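Local structure of Exo beta-1,2-glucooligosaccharide sophorohydrolase (non-reducing end) (Parabacteroides distasonis ATCC 8503, 5Z06) at residues 65-70 against 106-111. The protein hydrolyses linear beta-1,2-glucan and beta-1,2-glucooligosaccharides of four or more units from the non-reducing end, releasing sophorose. Sequence-based numbering, arbitrary orientation.
Sequences DWYSEI and AIRYAD
Arg108 reaches from strand 104-109 to Glu69 on strand 65-71 and joins it in a side-on salt bridge. The two strands belong to one antiparallel sheet of the N-terminal beta-rich region but are not neighbours: strand 155-161 runs between them, and even at the closest pair, Glu69 and Arg108, the CA atoms are 8.1 Å apart. The two side chains meet over strand 155-161, the arginine touching Ala156 and Ala157. From CB the arginine chain runs out straight, CG anti to the backbone N (chi1 -174°). This extended first part carries Arg108 CD to 3.3 Å from Glu69 OE2 and 3.9 Å from Tyr67 OH; the bend at chi3 (54°) then turns the NE edge of the guanidinium to the carboxylate. Arg108 NE donates to Glu69 OE2 at 2.6 Å, nearly in the guanidinium plane, while Arg108 NH2 donates to Glu69 OE1 at 2.8 Å with its partner tilted slightly from that plane. Both oxygens are met on their syn sides, and the two flat groups lie only 17° from coplanar. NH1 turns back along its own strand in a weak hydrogen bond to Tyr109 O. Glu69 OE2 also accepts a hydrogen bond from Tyr67 OH, modelled at a doubtfully short 2.4 Å; that hydroxyl meets Tyr114 OH as well, and Gln71 NE2 adds a bond to Glu69 OE1. Without the guanidinium, as with an alanine here, the buried Glu69 carboxylate would probably lose its countercharge and two donors, leaving the tyrosine and glutamine bonds to hold it. With two arginine nitrogens, a phenol and an amide around it, the carboxylate is likely to stay ionised, paired with an arginine from two strands away on the same face of the sheet.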
ATOM      1  N   ASP A  65      24.981  26.303  15.432  1.00 43.45           N
ATOM      2  CA  ASP A  65      24.770  25.659  14.157  1.00 41.57           C
ATOM      3  C   ASP A  65      23.360  25.120  14.101  1.00 38.66           C
ATOM      4  O   ASP A  65      22.748  24.880  15.132  1.00 40.41           O
ATOM      5  CB  ASP A  65      25.775  24.518  13.984  1.00 42.23           C
ATOM      6  CG  ASP A  65      26.083  24.217  12.525  1.00 43.08           C
ATOM      7  OD1 ASP A  65      25.798  25.041  11.617  1.00 45.25           O
ATOM      8  OD2 ASP A  65      26.619  23.127  12.292  1.00 46.44           O
ATOM      9  N   TRP A  66      22.844  24.964  12.891  1.00 36.46           N
ATOM     10  CA  TRP A  66      21.676  24.159  12.680  1.00 35.07           C
ATOM     11  C   TRP A  66      21.815  23.351  11.412  1.00 36.59           C
ATOM     12  O   TRP A  66      22.591  23.682  10.518  1.00 36.17           O
ATOM     13  CB  TRP A  66      20.390  25.005  12.694  1.00 33.83           C
ATOM     14  CG  TRP A  66      20.263  26.064  11.655  1.00 33.42           C
ATOM     15  CD1 TRP A  66      20.487  27.404  11.812  1.00 32.27           C
ATOM     16  CD2 TRP A  66      19.829  25.891  10.303  1.00 33.43           C
ATOM     17  NE1 TRP A  66      20.228  28.070  10.646  1.00 32.17           N
ATOM     18  CE2 TRP A  66      19.824  27.170   9.700  1.00 32.01           C
ATOM     19  CE3 TRP A  66      19.451  24.784   9.547  1.00 31.65           C
ATOM     20  CZ2 TRP A  66      19.450  27.370   8.371  1.00 33.37           C
ATOM     21  CZ3 TRP A  66      19.076  24.977   8.237  1.00 32.78           C
ATOM     22  CH2 TRP A  66      19.090  26.258   7.653  1.00 35.41           C
ATOM     23  N   TYR A  67      21.051  22.268  11.364  1.00 36.49           N
ATOM     24  CA  TYR A  67      21.031  21.368  10.239  1.00 33.94           C
ATOM     25  C   TYR A  67      19.585  20.984   9.969  1.00 33.16           C
ATOM     26  O   TYR A  67      18.806  20.731  10.902  1.00 31.14           O
ATOM     27  CB  TYR A  67      21.843  20.124  10.553  1.00 33.41           C
ATOM     28  CG  TYR A  67      21.823  19.136   9.419  1.00 33.62           C
ATOM     29  CD1 TYR A  67      22.574  19.361   8.270  1.00 34.68           C
ATOM     30  CD2 TYR A  67      21.021  17.989   9.479  1.00 33.43           C
ATOM     31  CE1 TYR A  67      22.536  18.466   7.218  1.00 36.93           C
ATOM     32  CE2 TYR A  67      20.978  17.088   8.434  1.00 33.73           C
ATOM     33  CZ  TYR A  67      21.729  17.326   7.316  1.00 35.42           C
ATOM     34  OH  TYR A  67      21.685  16.436   6.295  1.00 36.15           O
ATOM     35  N   SER A  68      19.230  20.950   8.701  1.00 30.23           N
ATOM     36  CA  SER A  68      17.992  20.354   8.308  1.00 32.08           C
ATOM     37  C   SER A  68      18.206  19.533   7.076  1.00 32.40           C
ATOM     38  O   SER A  68      19.083  19.829   6.281  1.00 33.40           O
ATOM     39  CB  SER A  68      16.948  21.409   8.019  1.00 32.18           C
ATOM     40  OG  SER A  68      15.710  20.774   7.870  1.00 33.89           O
ATOM     41  N   GLU A  69      17.406  18.485   6.927  1.00 31.92           N
ATOM     42  CA  GLU A  69      17.338  17.796   5.656  1.00 31.41           C
ATOM     43  C   GLU A  69      15.946  17.299   5.370  1.00 31.99           C
ATOM     44  O   GLU A  69      15.197  16.952   6.291  1.00 32.79           O
ATOM     45  CB  GLU A  69      18.320  16.638   5.611  1.00 30.50           C
ATOM     46  CG  GLU A  69      18.087  15.583   6.662  1.00 31.83           C
ATOM     47  CD  GLU A  69      18.993  14.385   6.472  1.00 33.70           C
ATOM     48  OE1 GLU A  69      18.481  13.250   6.479  1.00 31.82           O
ATOM     49  OE2 GLU A  69      20.220  14.578   6.305  1.00 32.18           O
ATOM     50  N   ILE A  70      15.625  17.269   4.083  1.00 32.37           N
ATOM     51  CA  ILE A  70      14.388  16.747   3.580  1.00 30.84           C
ATOM     52  C   ILE A  70      14.760  15.446   2.887  1.00 30.98           C
ATOM     53  O   ILE A  70      15.468  15.442   1.881  1.00 30.92           O
ATOM     54  CB  ILE A  70      13.728  17.728   2.616  1.00 30.66           C
ATOM     55  CG1 ILE A  70      13.403  19.029   3.342  1.00 31.57           C
ATOM     56  CG2 ILE A  70      12.438  17.146   2.069  1.00 31.51           C
ATOM     57  CD1 ILE A  70      14.443  20.101   3.191  1.00 33.77           C
ATOM     58  N   ALA A 106      22.787  21.484   0.070  1.00 34.53           N
ATOM     59  CA  ALA A 106      23.613  20.390  -0.359  1.00 35.51           C
ATOM     60  C   ALA A 106      22.716  19.180  -0.520  1.00 37.12           C
ATOM     61  O   ALA A 106      21.504  19.229  -0.256  1.00 36.63           O
ATOM     62  CB  ALA A 106      24.694  20.104   0.662  1.00 36.21           C
ATOM     63  N   ILE A 107      23.301  18.098  -1.001  1.00 38.93           N
ATOM     64  CA  ILE A 107      22.576  16.847  -1.104  1.00 37.85           C
ATOM     65  C   ILE A 107      23.346  15.867  -0.251  1.00 37.30           C
ATOM     66  O   ILE A 107      24.568  15.797  -0.348  1.00 37.82           O
ATOM     67  CB  ILE A 107      22.392  16.419  -2.571  1.00 38.00           C
ATOM     68  CG1 ILE A 107      21.361  17.357  -3.210  1.00 40.12           C
ATOM     69  CG2 ILE A 107      21.922  14.966  -2.657  1.00 38.81           C
ATOM     70  CD1 ILE A 107      21.193  17.246  -4.713  1.00 43.70           C
ATOM     71  N   ARG A 108      22.630  15.178   0.630  1.00 35.31           N
ATOM     72  CA  ARG A 108      23.220  14.153   1.436  1.00 36.45           C
ATOM     73  C   ARG A 108      23.080  12.849   0.687  1.00 37.36           C
ATOM     74  O   ARG A 108      21.976  12.511   0.246  1.00 35.59           O
ATOM     75  CB  ARG A 108      22.547  14.025   2.800  1.00 36.85           C
ATOM     76  CG  ARG A 108      23.277  13.022   3.691  1.00 37.56           C
ATOM     77  CD  ARG A 108      22.717  12.847   5.096  1.00 36.99           C
ATOM     78  NE  ARG A 108      21.302  12.516   5.107  1.00 38.07           N
ATOM     79  CZ  ARG A 108      20.754  11.349   4.754  1.00 38.06           C
ATOM     80  NH1 ARG A 108      21.475  10.330   4.288  1.00 38.65           N
ATOM     81  NH2 ARG A 108      19.444  11.214   4.835  1.00 38.79           N
ATOM     82  N   TYR A 109      24.199  12.123   0.577  1.00 34.82           N
ATOM     83  CA  TYR A 109      24.224  10.813  -0.044  1.00 37.83           C
ATOM     84  C   TYR A 109      23.692   9.781   0.919  1.00 37.47           C
ATOM     85  O   TYR A 109      23.624  10.032   2.130  1.00 39.60           O
ATOM     86  CB  TYR A 109      25.641  10.416  -0.500  1.00 39.16           C
ATOM     87  CG  TYR A 109      26.179  11.266  -1.632  1.00 39.81           C
ATOM     88  CD1 TYR A 109      25.681  11.131  -2.932  1.00 42.40           C
ATOM     89  CD2 TYR A 109      27.193  12.210  -1.413  1.00 40.82           C
ATOM     90  CE1 TYR A 109      26.181  11.898  -3.977  1.00 42.28           C
ATOM     91  CE2 TYR A 109      27.689  12.979  -2.446  1.00 39.54           C
ATOM     92  CZ  TYR A 109      27.183  12.812  -3.717  1.00 41.88           C
ATOM     93  OH  TYR A 109      27.668  13.569  -4.729  1.00 45.67           O
ATOM     94  N   ALA A 110      23.326   8.620   0.383  1.00 35.89           N
ATOM     95  CA  ALA A 110      22.871   7.488   1.207  1.00 38.08           C
ATOM     96  C   ALA A 110      23.899   7.049   2.265  1.00 38.82           C
ATOM     97  O   ALA A 110      23.517   6.569   3.337  1.00 40.46           O
ATOM     98  CB  ALA A 110      22.488   6.309   0.322  1.00 36.76           C
ATOM     99  N   ASP A 111      25.188   7.231   1.967  1.00 41.06           N
ATOM    100  CA  ASP A 111      26.276   6.939   2.927  1.00 42.49           C
ATOM    101  C   ASP A 111      26.554   8.051   3.973  1.00 42.68           C
ATOM    102  O   ASP A 111      27.504   7.942   4.751  1.00 43.69           O
ATOM    103  CB  ASP A 111      27.578   6.512   2.186  1.00 43.21           C
ATOM    104  CG  ASP A 111      28.257   7.657   1.394  1.00 45.51           C
ATOM    105  OD1 ASP A 111      27.916   8.841   1.582  1.00 46.69           O
ATOM    106  OD2 ASP A 111      29.151   7.367   0.567  1.00 46.56           O
TER